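Local structure of galacto-N-biose/lacto-N-biose I transporter substrate-binding protein (Bifidobacterium longum, 2Z8F) at residues 198-203 / 363-368; 190-195 / 207-212; 88-93 / 404-409; 375-380 / 392-397; 114-119 / 124-129. The protein binds lacto-N-biose- and galacto-N-biose-type sugars, here as lacto-N-tetraose, and probably hands them to the ABC transporter of which it is part. All coordinates share one frame; numbering follows the deposited sequence.

How the contacts relate
The chain has the solute-binding-protein fold, with the glycan bound between its lobes. Contact 3 joins 88-93 to the C-terminal 404-409, bracketing the other four in sequence. Contact 5 comes first within it, then contacts 2 and 1, whose segments alternate, then contact 4. Contacts 1 and 2 share the two-stranded sheet 193-196/199-202, their centres about 12 Å apart. Contact 1 shares helix 367-380 with contact 4, which shares helix 389-405 with contact 3; contacts 1 and 3 are centred about 10 Å apart, so the C-terminal helices tie the three together. Contact 5, on the six-stranded sheet, is centred about 28 Å from contact 4. S368, N375 and D128 bring contacts 1, 4 and 5 to the glycan.

Contact 1: residues 198-203 / 363-368; sequences DSWVVN and YMPGFS. With NA (sodium ion), chain G; BGC (beta-D-glucopyranose), chain C.
The indole of W200, on the second strand of the antiparallel hairpin 193-196/199-202, leans on P365 and M364 in the type II turn that leads into helix 367-380. The side chains of W200 and P365 approach from opposite directions. The proline presents the CD corner of its ring obliquely to the six-membered ring of the indole, and P365 CD comes to 3.4 Å from W200 CZ2. M364 CB lies over one face of the indole, 4.5 Å from W200 CZ3, and M364 CA comes to 4.0 Å from W200 CH2, while the thioether end leads away to Y193. With CG opposite the carbonyl carbon (chi1 -74°) and the ring turned at right angles (chi2 90°), the outer ring of W200 is carried off the strand toward the turn. An alanine here would take away the indole and would probably open a gap beside P365 CD and M364 CB. L403 of helix 389-405 also packs on W200, so the indole meets both that helix and the turn. Both ends of the contact reach bound groups. S368 O, just past the turn, accepts a hydrogen bond of 2.9 Å from O6 of the glucose unit. At the other end a sodium ion, with five waters round it, is bound by D198 OD2 at 2.2 Å.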
# COMPACT_ATOMS: atom_id res chain seq x y z
N ASP A 198 -21.34 16.83 -11.85
CA ASP A 198 -21.53 16.11 -13.09
C ASP A 198 -20.20 15.70 -13.74
O ASP A 198 -20.20 15.07 -14.80
CB ASP A 198 -22.42 16.90 -14.07
CG ASP A 198 -21.85 18.28 -14.46
OD1 ASP A 198 -22.34 18.86 -15.46
OD2 ASP A 198 -20.92 18.80 -13.80
N SER A 199 -19.09 16.05 -13.09
CA SER A 199 -17.76 15.88 -13.68
C SER A 199 -16.67 15.67 -12.62
O SER A 199 -16.79 16.11 -11.48
CB SER A 199 -17.41 17.11 -14.54
OG SER A 199 -18.28 17.21 -15.65
N TRP A 200 -15.62 14.96 -13.01
CA TRP A 200 -14.38 14.96 -12.25
C TRP A 200 -13.54 16.20 -12.52
O TRP A 200 -13.50 16.71 -13.65
CB TRP A 200 -13.56 13.75 -12.66
CG TRP A 200 -14.09 12.47 -12.13
CD1 TRP A 200 -15.00 11.65 -12.73
CD2 TRP A 200 -13.75 11.86 -10.88
NE1 TRP A 200 -15.24 10.55 -11.92
CE2 TRP A 200 -14.49 10.66 -10.78
CE3 TRP A 200 -12.89 12.21 -9.83
CZ2 TRP A 200 -14.41 9.81 -9.67
CZ3 TRP A 200 -12.80 11.36 -8.72
CH2 TRP A 200 -13.55 10.18 -8.66
N VAL A 201 -12.84 16.64 -11.48
CA VAL A 201 -11.78 17.65 -11.60
C VAL A 201 -10.46 17.01 -11.16
O VAL A 201 -10.37 16.44 -10.07
CB VAL A 201 -12.07 18.90 -10.76
CG1 VAL A 201 -10.94 19.93 -10.89
CG2 VAL A 201 -13.38 19.51 -11.21
N VAL A 202 -9.46 17.13 -12.03
CA VAL A 202 -8.17 16.46 -11.85
C VAL A 202 -7.11 17.54 -11.72
O VAL A 202 -7.05 18.46 -12.56
CB VAL A 202 -7.83 15.60 -13.09
CG1 VAL A 202 -6.43 14.95 -12.95
CG2 VAL A 202 -8.91 14.57 -13.32
N ASN A 203 -6.28 17.45 -10.68
CA ASN A 203 -5.04 18.21 -10.63
C ASN A 203 -3.99 17.42 -9.87
O ASN A 203 -4.00 17.39 -8.63
CB ASN A 203 -5.25 19.58 -9.97
CG ASN A 203 -3.93 20.35 -9.82
OD1 ASN A 203 -2.91 20.06 -10.50
ND2 ASN A 203 -3.95 21.35 -8.94
N TYR A 363 -9.16 7.98 -5.07
CA TYR A 363 -8.61 7.48 -6.32
C TYR A 363 -9.67 7.44 -7.42
O TYR A 363 -10.71 6.81 -7.26
CB TYR A 363 -8.04 6.06 -6.14
CG TYR A 363 -6.86 6.04 -5.21
CD1 TYR A 363 -5.55 6.24 -5.68
CD2 TYR A 363 -7.05 5.83 -3.83
CE1 TYR A 363 -4.46 6.20 -4.82
CE2 TYR A 363 -5.98 5.80 -2.96
CZ TYR A 363 -4.68 6.00 -3.43
OH TYR A 363 -3.63 5.96 -2.56
N MET A 364 -9.39 8.10 -8.55
CA MET A 364 -10.30 8.01 -9.70
C MET A 364 -10.41 6.57 -10.21
O MET A 364 -9.45 5.80 -10.11
CB MET A 364 -9.79 8.87 -10.87
CG MET A 364 -8.29 8.70 -11.15
SD MET A 364 -7.87 9.42 -12.77
CE MET A 364 -8.17 8.01 -13.81
N PRO A 365 -11.56 6.22 -10.77
CA PRO A 365 -11.63 4.91 -11.48
C PRO A 365 -10.64 4.90 -12.64
O PRO A 365 -10.62 5.84 -13.44
CB PRO A 365 -13.06 4.86 -12.01
CG PRO A 365 -13.64 6.24 -11.83
CD PRO A 365 -12.82 6.97 -10.81
N GLY A 366 -9.83 3.83 -12.74
CA GLY A 366 -8.80 3.77 -13.79
C GLY A 366 -7.42 4.21 -13.35
O GLY A 366 -6.50 4.39 -14.17
N PHE A 367 -7.24 4.37 -12.04
CA PHE A 367 -5.96 4.82 -11.50
C PHE A 367 -4.80 3.87 -11.87
O PHE A 367 -3.65 4.27 -11.90
CB PHE A 367 -6.02 5.02 -9.97
CG PHE A 367 -4.77 5.59 -9.40
CD1 PHE A 367 -4.48 6.97 -9.52
CD2 PHE A 367 -3.84 4.78 -8.75
CE1 PHE A 367 -3.30 7.50 -9.01
CE2 PHE A 367 -2.66 5.31 -8.23
CZ PHE A 367 -2.38 6.67 -8.35
N SER A 368 -5.14 2.63 -12.19
CA SER A 368 -4.09 1.69 -12.60
C SER A 368 -3.28 2.18 -13.80
O SER A 368 -2.06 1.96 -13.85
CB SER A 368 -4.72 0.33 -12.88
OG SER A 368 -5.52 0.39 -14.05
NA NA G . -19.87 20.73 -14.17
C2 BGC C . 3.79 -2.04 -14.40
C3 BGC C . 3.63 -2.63 -13.00
C4 BGC C . 2.86 -1.68 -12.05
C5 BGC C . 1.60 -1.17 -12.76
C6 BGC C . 0.76 -0.15 -11.97
C1 BGC C . 2.46 -1.55 -14.92
O1 BGC C . 2.71 -0.95 -16.17
O2 BGC C . 4.30 -3.02 -15.30
O3 BGC C . 4.93 -2.90 -12.52
O4 BGC C . 2.46 -2.37 -10.87
O5 BGC C . 1.92 -0.59 -14.01
O6 BGC C . -0.55 -0.16 -12.53
O HOH W 1 -21.60 21.61 -15.56
O HOH W 2 -19.05 19.86 -15.91
O HOH W 3 -18.83 22.52 -14.44
O HOH W 4 -20.91 21.68 -12.59
O HOH W 5 -18.31 19.94 -12.81

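Contact 2: residues 190-195 / 207-212; sequences GGWYKV and DGSKAT
W192 and S209 meet where the loop ahead of strand 193-196 faces the first turn of helix 207-221. The polar part of the contact centres on one hydroxyl. S209 OG lies 3.1 Å from W192 NE1, obliquely placed against the indole, and its clear hydrogen bond goes to the carbonyl O of T204 just ahead of the helix. By van der Waals contact the same oxygen also touches carbon: S209 OG is 3.4 Å from W192 CZ2. The near-zero second torsion of W192 (chi2 -6°) points the NE1 side of the ring at the helix, although its CB sets off in another direction. Aromatic packing holds the indole from elsewhere, since F361 meets it edge-to-face. Separately, the methylene of W192 lies over a face of the Y193 ring, its CB 3.7 Å above the centre. Within the helix the hydrogen bonding is doubled at G208 O, which takes T212 N at 2.9 Å and T212 OG1 at 2.8 Å from opposite faces of its plane. The hydroxyl arrives 37° out of that plane, bent back onto the helix's own backbone. The chemistry implies a buried hydroxyl laid against an indole: the hydrogen bond from S209 OG to T204 O satisfies that oxygen in its buried position and fixes it beside the ring.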
# COMPACT_ATOMS: atom_id res chain seq x y z
N GLY A 190 -2.74 16.68 -0.00
CA GLY A 190 -3.94 17.05 -0.73
C GLY A 190 -4.29 16.10 -1.86
O GLY A 190 -3.40 15.52 -2.51
N GLY A 191 -5.58 15.95 -2.09
CA GLY A 191 -6.09 15.06 -3.13
C GLY A 191 -5.75 15.56 -4.52
O GLY A 191 -5.51 16.76 -4.74
N TRP A 192 -5.72 14.63 -5.46
CA TRP A 192 -5.61 14.92 -6.88
C TRP A 192 -6.94 14.87 -7.63
O TRP A 192 -7.03 15.38 -8.74
CB TRP A 192 -4.72 13.86 -7.54
CG TRP A 192 -3.28 13.95 -7.18
CD1 TRP A 192 -2.66 14.91 -6.43
CD2 TRP A 192 -2.24 13.07 -7.64
NE1 TRP A 192 -1.30 14.67 -6.36
CE2 TRP A 192 -1.02 13.55 -7.11
CE3 TRP A 192 -2.24 11.93 -8.47
CZ2 TRP A 192 0.20 12.92 -7.35
CZ3 TRP A 192 -1.02 11.31 -8.71
CH2 TRP A 192 0.18 11.80 -8.16
N TYR A 193 -7.94 14.22 -7.05
CA TYR A 193 -9.16 13.87 -7.78
C TYR A 193 -10.39 14.23 -6.97
O TYR A 193 -10.50 13.82 -5.81
CB TYR A 193 -9.20 12.37 -8.08
CG TYR A 193 -7.97 11.85 -8.79
CD1 TYR A 193 -7.66 12.26 -10.09
CD2 TYR A 193 -7.13 10.93 -8.17
CE1 TYR A 193 -6.50 11.80 -10.74
CE2 TYR A 193 -5.97 10.45 -8.82
CZ TYR A 193 -5.69 10.87 -10.10
OH TYR A 193 -4.57 10.37 -10.75
N LYS A 194 -11.27 15.03 -7.55
CA LYS A 194 -12.53 15.36 -6.87
C LYS A 194 -13.70 15.34 -7.84
O LYS A 194 -13.55 15.75 -9.00
CB LYS A 194 -12.47 16.71 -6.17
CG LYS A 194 -11.80 17.81 -6.92
CD LYS A 194 -12.41 19.16 -6.52
CE LYS A 194 -11.77 20.29 -7.31
NZ LYS A 194 -12.39 21.61 -6.99
N VAL A 195 -14.84 14.82 -7.37
CA VAL A 195 -16.07 14.87 -8.14
C VAL A 195 -16.71 16.22 -7.87
O VAL A 195 -16.88 16.62 -6.71
CB VAL A 195 -17.03 13.73 -7.77
CG1 VAL A 195 -18.37 13.94 -8.41
CG2 VAL A 195 -16.47 12.40 -8.25
N ASP A 207 0.86 21.50 -4.83
CA ASP A 207 2.06 21.90 -4.13
C ASP A 207 2.84 20.71 -3.57
O ASP A 207 4.06 20.75 -3.56
CB ASP A 207 1.73 22.86 -2.98
CG ASP A 207 1.10 24.13 -3.46
OD1 ASP A 207 1.08 24.35 -4.68
OD2 ASP A 207 0.62 24.91 -2.60
N GLY A 208 2.13 19.66 -3.16
CA GLY A 208 2.76 18.41 -2.67
C GLY A 208 3.47 17.66 -3.78
O GLY A 208 4.60 17.16 -3.60
N SER A 209 2.83 17.56 -4.94
CA SER A 209 3.49 16.95 -6.10
C SER A 209 4.78 17.71 -6.44
O SER A 209 5.84 17.15 -6.64
CB SER A 209 2.55 16.87 -7.31
OG SER A 209 1.46 16.02 -7.02
N LYS A 210 4.68 19.04 -6.46
CA LYS A 210 5.87 19.84 -6.74
C LYS A 210 7.01 19.67 -5.73
O LYS A 210 8.18 19.54 -6.11
CB LYS A 210 5.44 21.30 -6.88
CG LYS A 210 4.54 21.51 -8.07
CD LYS A 210 4.12 22.98 -8.16
CE LYS A 210 2.99 23.16 -9.17
NZ LYS A 210 3.51 23.24 -10.56
N ALA A 211 6.67 19.60 -4.44
CA ALA A 211 7.65 19.48 -3.39
C ALA A 211 8.29 18.09 -3.45
O ALA A 211 9.49 17.95 -3.25
CB ALA A 211 6.98 19.72 -2.03
N THR A 212 7.45 17.10 -3.73
CA THR A 212 7.90 15.69 -3.84
C THR A 212 8.88 15.55 -5.02
O THR A 212 9.97 14.96 -4.89
CB THR A 212 6.70 14.76 -3.99
OG1 THR A 212 5.90 14.80 -2.79
CG2 THR A 212 7.16 13.31 -4.18

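Contact 3: residues 88-93 / 404-409; sequences VFTKGL and KNFGLS
T90 and K91 close on the ring of F406 where two helices, 85-90 and 389-405, run out, each ending in a Schellman motif with a glycine of positive phi, G92 and G407. The tight part is the ring itself. T90 CG2 stands over one face as a CH-pi contact, 4.0 Å from the centroid of the F406 ring and 17° off its normal. That methyl lies opposite the backbone N (chi1 -55° for OG1), which leaves OG1 to turn back onto its own helix and bond to P86 O. K91 comes to the rim of the ring instead, its side chain nearly perpendicular to that of F406. Beyond the ring the packing thins out: L408 CD1 comes no nearer than 4.7 Å to T90 CG2, and the extended lysine chain carries its NZ on to a salt bridge with E66. Two of its carbons border the ring, K91 CE at 4.0 Å from F406 CZ and K91 CG, in the ring plane, 3.9 Å from F406 CE1.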
# COMPACT_ATOMS: atom_id res chain seq x y z
N VAL A 88 -12.59 -1.27 -10.30
CA VAL A 88 -13.29 -2.52 -10.51
C VAL A 88 -14.80 -2.36 -10.33
O VAL A 88 -15.56 -3.10 -10.94
CB VAL A 88 -12.69 -3.68 -9.67
CG1 VAL A 88 -11.27 -3.98 -10.12
CG2 VAL A 88 -12.77 -3.40 -8.17
N PHE A 89 -15.21 -1.39 -9.52
CA PHE A 89 -16.63 -1.06 -9.42
C PHE A 89 -17.14 -0.58 -10.78
O PHE A 89 -18.15 -1.07 -11.29
CB PHE A 89 -16.87 0.04 -8.38
CG PHE A 89 -18.22 0.69 -8.50
CD1 PHE A 89 -19.34 0.13 -7.89
CD2 PHE A 89 -18.38 1.83 -9.28
CE1 PHE A 89 -20.60 0.73 -8.03
CE2 PHE A 89 -19.63 2.43 -9.43
CZ PHE A 89 -20.74 1.88 -8.80
N THR A 90 -16.42 0.39 -11.35
CA THR A 90 -16.81 0.98 -12.63
C THR A 90 -16.86 -0.05 -13.77
O THR A 90 -17.70 0.05 -14.68
CB THR A 90 -15.90 2.19 -12.97
OG1 THR A 90 -15.95 3.10 -11.87
CG2 THR A 90 -16.39 2.92 -14.23
N LYS A 91 -16.00 -1.06 -13.68
CA LYS A 91 -16.01 -2.19 -14.61
C LYS A 91 -17.12 -3.23 -14.33
O LYS A 91 -17.22 -4.23 -15.06
CB LYS A 91 -14.64 -2.84 -14.67
CG LYS A 91 -13.58 -1.94 -15.30
CD LYS A 91 -12.27 -2.65 -15.52
CE LYS A 91 -11.44 -1.93 -16.59
NZ LYS A 91 -10.25 -2.73 -16.97
N GLY A 92 -17.93 -2.98 -13.30
CA GLY A 92 -19.09 -3.84 -12.97
C GLY A 92 -18.72 -5.19 -12.37
O GLY A 92 -19.47 -6.17 -12.51
N LEU A 93 -17.58 -5.25 -11.69
CA LEU A 93 -17.07 -6.53 -11.16
C LEU A 93 -17.49 -6.85 -9.72
O LEU A 93 -17.23 -7.96 -9.23
CB LEU A 93 -15.54 -6.59 -11.28
CG LEU A 93 -14.93 -6.25 -12.64
CD1 LEU A 93 -13.41 -6.34 -12.51
CD2 LEU A 93 -15.45 -7.21 -13.74
N LYS A 404 -11.99 9.88 -19.41
CA LYS A 404 -12.70 9.99 -20.69
C LYS A 404 -12.87 8.64 -21.38
O LYS A 404 -13.95 8.35 -21.93
CB LYS A 404 -11.97 10.94 -21.63
CG LYS A 404 -12.14 12.40 -21.29
CD LYS A 404 -11.24 13.23 -22.21
CE LYS A 404 -11.68 14.67 -22.29
NZ LYS A 404 -10.68 15.48 -23.04
N ASN A 405 -11.84 7.80 -21.31
CA ASN A 405 -11.91 6.45 -21.89
C ASN A 405 -12.96 5.57 -21.20
O ASN A 405 -13.46 4.61 -21.79
CB ASN A 405 -10.54 5.76 -21.87
CG ASN A 405 -9.56 6.36 -22.89
OD1 ASN A 405 -9.96 6.90 -23.93
ND2 ASN A 405 -8.28 6.26 -22.59
N PHE A 406 -13.27 5.89 -19.94
CA PHE A 406 -14.30 5.20 -19.18
C PHE A 406 -15.69 5.76 -19.49
O PHE A 406 -16.71 5.22 -19.04
CB PHE A 406 -14.04 5.33 -17.68
CG PHE A 406 -13.48 4.10 -17.04
CD1 PHE A 406 -14.03 2.84 -17.31
CD2 PHE A 406 -12.45 4.19 -16.13
CE1 PHE A 406 -13.51 1.68 -16.70
CE2 PHE A 406 -11.94 3.06 -15.50
CZ PHE A 406 -12.46 1.80 -15.78
N GLY A 407 -15.72 6.85 -20.25
CA GLY A 407 -16.97 7.51 -20.61
C GLY A 407 -17.42 8.47 -19.52
O GLY A 407 -18.59 8.87 -19.49
N LEU A 408 -16.48 8.84 -18.65
CA LEU A 408 -16.77 9.76 -17.56
C LEU A 408 -16.45 11.20 -17.95
O LEU A 408 -15.54 11.47 -18.73
CB LEU A 408 -16.03 9.35 -16.28
CG LEU A 408 -16.30 7.92 -15.79
CD1 LEU A 408 -15.25 7.49 -14.77
CD2 LEU A 408 -17.71 7.79 -15.21
N SER A 409 -17.21 12.13 -17.40
CA SER A 409 -17.04 13.52 -17.75
C SER A 409 -15.92 14.14 -16.93
O SER A 409 -15.78 13.87 -15.72
CB SER A 409 -18.36 14.27 -17.54
OG SER A 409 -18.16 15.66 -17.61

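Contact 4: residues 375-380 / 392-397; sequences NETAAK and FSDAQT. With NA (sodium ion), chain H.
T377 and D394 join two successive helices, 367-380 and 389-405, through one short side-chain bond. Along the first helix, N375 faces the sugar-binding cleft, where it touches the glucose unit and takes no part in the helix pairing. E376 follows on the outer side. Its OE1 forms a salt bridge with K373 and stays 6.0 Å from D394 OD2, a like charge. T377 makes the joint: its OG1 donates to D394 OD2 at 2.6 Å, on the anti lone pair of that oxygen, and its methyl CG2 lies alongside, 3.3 Å from the same atom. With a valine here, D394 OD2 would probably lose its donor from the neighbouring helix. One turn on, K380 folds back over its own helix with an eclipsed chi2 of 6°, and its NZ donates to E376 O at 2.8 Å. A modelled sodium ion, whose short water distances make its details doubtful, is placed 2.4 Å from D394 OD1 and 2.2 Å from D394 OD2.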
# COMPACT_ATOMS: atom_id res chain seq x y z
N ASN A 375 5.05 5.12 -13.30
CA ASN A 375 6.21 4.24 -13.23
C ASN A 375 7.10 4.36 -14.48
O ASN A 375 8.32 4.40 -14.37
CB ASN A 375 5.76 2.80 -13.10
CG ASN A 375 5.28 2.44 -11.69
OD1 ASN A 375 5.08 3.30 -10.82
ND2 ASN A 375 5.16 1.13 -11.45
N GLU A 376 6.49 4.40 -15.65
CA GLU A 376 7.22 4.55 -16.90
C GLU A 376 8.00 5.86 -16.90
O GLU A 376 9.19 5.89 -17.20
CB GLU A 376 6.22 4.55 -18.03
CG GLU A 376 6.86 4.56 -19.42
CD GLU A 376 5.81 4.67 -20.48
OE1 GLU A 376 5.38 5.79 -20.79
OE2 GLU A 376 5.41 3.62 -21.02
N THR A 377 7.33 6.95 -16.55
CA THR A 377 8.01 8.23 -16.52
C THR A 377 9.07 8.32 -15.40
O THR A 377 10.15 8.89 -15.62
CB THR A 377 6.95 9.36 -16.48
OG1 THR A 377 6.10 9.21 -17.63
CG2 THR A 377 7.60 10.74 -16.47
N ALA A 378 8.78 7.70 -14.24
CA ALA A 378 9.71 7.69 -13.12
C ALA A 378 11.03 7.04 -13.55
O ALA A 378 12.09 7.49 -13.17
CB ALA A 378 9.13 6.95 -11.92
N ALA A 379 10.94 5.98 -14.35
CA ALA A 379 12.15 5.29 -14.79
C ALA A 379 13.07 6.17 -15.66
O ALA A 379 14.29 5.96 -15.67
CB ALA A 379 11.77 4.02 -15.54
N LYS A 380 12.50 7.14 -16.37
CA LYS A 380 13.27 8.06 -17.22
C LYS A 380 14.19 8.96 -16.37
O LYS A 380 15.25 9.39 -16.84
CB LYS A 380 12.33 8.91 -18.10
CG LYS A 380 11.58 8.18 -19.24
CD LYS A 380 11.81 6.67 -19.21
CE LYS A 380 10.73 5.86 -19.94
NZ LYS A 380 10.52 4.54 -19.27
N PHE A 392 4.41 13.82 -12.63
CA PHE A 392 3.14 14.44 -12.26
C PHE A 392 2.42 15.13 -13.39
O PHE A 392 1.20 15.08 -13.46
CB PHE A 392 3.37 15.42 -11.11
CG PHE A 392 3.97 14.75 -9.90
CD1 PHE A 392 3.18 13.91 -9.10
CD2 PHE A 392 5.32 14.94 -9.58
CE1 PHE A 392 3.75 13.25 -7.97
CE2 PHE A 392 5.87 14.30 -8.45
CZ PHE A 392 5.08 13.45 -7.67
N SER A 393 3.17 15.72 -14.32
CA SER A 393 2.53 16.26 -15.51
C SER A 393 1.98 15.14 -16.39
O SER A 393 0.88 15.25 -16.93
CB SER A 393 3.47 17.20 -16.28
OG SER A 393 4.64 16.54 -16.67
N ASP A 394 2.71 14.03 -16.50
CA ASP A 394 2.15 12.90 -17.21
C ASP A 394 0.95 12.25 -16.53
O ASP A 394 -0.01 11.85 -17.19
CB ASP A 394 3.22 11.83 -17.43
CG ASP A 394 4.30 12.25 -18.41
OD1 ASP A 394 4.27 13.40 -18.94
OD2 ASP A 394 5.22 11.43 -18.71
N ALA A 395 1.02 12.13 -15.20
CA ALA A 395 -0.12 11.65 -14.44
C ALA A 395 -1.38 12.49 -14.74
O ALA A 395 -2.48 11.95 -14.85
CB ALA A 395 0.20 11.63 -12.93
N GLN A 396 -1.21 13.81 -14.82
CA GLN A 396 -2.36 14.70 -15.10
C GLN A 396 -3.05 14.30 -16.41
O GLN A 396 -4.27 14.07 -16.45
CB GLN A 396 -1.89 16.16 -15.16
CG GLN A 396 -2.99 17.14 -15.61
CD GLN A 396 -4.05 17.37 -14.56
OE1 GLN A 396 -3.83 17.16 -13.37
NE2 GLN A 396 -5.23 17.78 -15.01
N THR A 397 -2.26 14.24 -17.47
CA THR A 397 -2.77 13.89 -18.77
C THR A 397 -3.35 12.47 -18.84
O THR A 397 -4.44 12.27 -19.38
CB THR A 397 -1.65 14.08 -19.80
OG1 THR A 397 -1.12 15.41 -19.67
CG2 THR A 397 -2.23 13.96 -21.14
NA NA H . 6.30 12.80 -20.04
O HOH W 6 7.42 13.35 -18.71
O HOH W 7 7.65 11.51 -20.50

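Contact 5: residues 114-119 / 124-129; sequences SLVQVG and GLPQDT. With GAL (beta-D-galactopyranose), chain B.
D128 OD2 accepts a 2.7 Å hydrogen bond from O3 of a galactose unit, at the end of a segment whose start, G124 to P126, is packed against V116 in the beta hairpin 117-118/121-126. This hairpin forms one margin of the six-stranded mixed sheet, and its longer strand runs on toward the glycan pocket. The carboxylate has a second holder, as D128 OD1 accepts from S290 N, while S290 OG, Q79 and G289 bind the same sugar unit. With CG set between the backbone N and the carbonyl carbon (chi1 66°), D128 turns its carboxylate to the sugar's O3.

Back in the hairpin, one valine does the touching. V116 is the third residue of the type I turn S114-Q117, and its two methyls divide the opposite strand between them. CG1 lies against the peptide link into the proline, 3.5 Å from P126 N and 3.7 Å from L125 C, and also meets the proline ring, with V116 CG1 3.8 Å from P126 CD. L125 sends its side chain the other way, onto helix 301-311. The other methyl covers glycine backbone instead of a side chain. G124 O and G124 N are both buried here without any hydrogen-bonding partner, a polar cost within an otherwise apolar contact; the nearest methyl to that carbonyl oxygen is V116 CG2, 3.4 Å from G124 O.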
# COMPACT_ATOMS: atom_id res chain seq x y z
N SER A 114 -15.05 3.39 5.24
CA SER A 114 -15.55 4.28 4.18
C SER A 114 -14.94 3.98 2.81
O SER A 114 -15.56 4.27 1.79
CB SER A 114 -15.36 5.76 4.56
OG SER A 114 -14.00 6.15 4.44
N LEU A 115 -13.76 3.37 2.79
CA LEU A 115 -13.06 3.07 1.54
C LEU A 115 -13.55 1.80 0.84
O LEU A 115 -13.09 1.49 -0.26
CB LEU A 115 -11.55 2.98 1.76
CG LEU A 115 -10.91 4.20 2.43
CD1 LEU A 115 -9.41 4.00 2.57
CD2 LEU A 115 -11.20 5.50 1.68
N VAL A 116 -14.47 1.08 1.46
CA VAL A 116 -15.16 -0.01 0.76
C VAL A 116 -16.49 0.43 0.15
O VAL A 116 -17.24 -0.37 -0.39
CB VAL A 116 -15.32 -1.31 1.62
CG1 VAL A 116 -13.99 -1.70 2.18
CG2 VAL A 116 -16.35 -1.13 2.75
N GLN A 117 -16.76 1.74 0.20
CA GLN A 117 -18.05 2.24 -0.25
C GLN A 117 -17.94 3.01 -1.55
O GLN A 117 -16.91 3.64 -1.81
CB GLN A 117 -18.67 3.12 0.84
CG GLN A 117 -19.05 2.35 2.09
CD GLN A 117 -19.60 3.25 3.16
OE1 GLN A 117 -18.89 4.08 3.72
NE2 GLN A 117 -20.87 3.08 3.47
N VAL A 118 -18.97 2.90 -2.39
CA VAL A 118 -19.13 3.76 -3.57
C VAL A 118 -20.58 4.18 -3.57
O VAL A 118 -21.47 3.33 -3.63
CB VAL A 118 -18.79 3.07 -4.90
CG1 VAL A 118 -19.04 4.03 -6.07
CG2 VAL A 118 -17.35 2.56 -4.93
N GLY A 119 -20.80 5.49 -3.49
CA GLY A 119 -22.16 6.03 -3.48
C GLY A 119 -23.00 5.53 -2.32
O GLY A 119 -24.19 5.30 -2.47
N GLY A 124 -17.57 -4.72 0.28
CA GLY A 124 -16.76 -5.72 1.02
C GLY A 124 -16.39 -5.22 2.40
O GLY A 124 -17.15 -4.46 3.03
N LEU A 125 -15.22 -5.63 2.88
CA LEU A 125 -14.74 -5.14 4.16
C LEU A 125 -13.27 -4.75 4.08
O LEU A 125 -12.50 -5.41 3.34
CB LEU A 125 -14.96 -6.18 5.28
CG LEU A 125 -16.39 -6.55 5.63
CD1 LEU A 125 -16.40 -7.71 6.61
CD2 LEU A 125 -17.11 -5.35 6.23
N PRO A 126 -12.86 -3.71 4.84
CA PRO A 126 -11.48 -3.28 4.77
C PRO A 126 -10.57 -4.27 5.49
O PRO A 126 -11.01 -4.91 6.47
CB PRO A 126 -11.50 -1.93 5.52
CG PRO A 126 -12.54 -2.17 6.61
CD PRO A 126 -13.64 -2.90 5.81
N GLN A 127 -9.32 -4.37 5.04
CA GLN A 127 -8.41 -5.36 5.63
C GLN A 127 -7.20 -4.73 6.31
O GLN A 127 -6.84 -5.11 7.43
CB GLN A 127 -8.00 -6.42 4.58
CG GLN A 127 -7.13 -7.52 5.19
CD GLN A 127 -6.86 -8.63 4.18
OE1 GLN A 127 -5.96 -8.51 3.33
NE2 GLN A 127 -7.66 -9.71 4.26
N ASP A 128 -6.56 -3.76 5.63
CA ASP A 128 -5.32 -3.16 6.18
C ASP A 128 -5.14 -1.72 5.69
O ASP A 128 -5.87 -1.28 4.80
CB ASP A 128 -4.09 -4.00 5.78
CG ASP A 128 -3.82 -3.99 4.28
OD1 ASP A 128 -4.77 -4.26 3.48
OD2 ASP A 128 -2.67 -3.69 3.91
N THR A 129 -4.19 -1.01 6.28
CA THR A 129 -3.83 0.30 5.75
C THR A 129 -2.33 0.41 5.46
O THR A 129 -1.51 -0.33 6.02
CB THR A 129 -4.28 1.44 6.69
OG1 THR A 129 -3.56 1.33 7.91
CG2 THR A 129 -5.79 1.34 6.96
C1 GAL B . 0.45 -4.57 -0.87
C2 GAL B . -0.98 -4.15 -0.55
C3 GAL B . -1.19 -4.22 0.95
C4 GAL B . -0.82 -5.62 1.48
C5 GAL B . 0.61 -5.98 1.08
C6 GAL B . 0.99 -7.41 1.46
O2 GAL B . -1.16 -2.80 -0.97
O3 GAL B . -2.53 -3.90 1.21
O4 GAL B . -1.77 -6.50 0.94
O5 GAL B . 0.75 -5.87 -0.33
O6 GAL B . 2.39 -7.56 1.35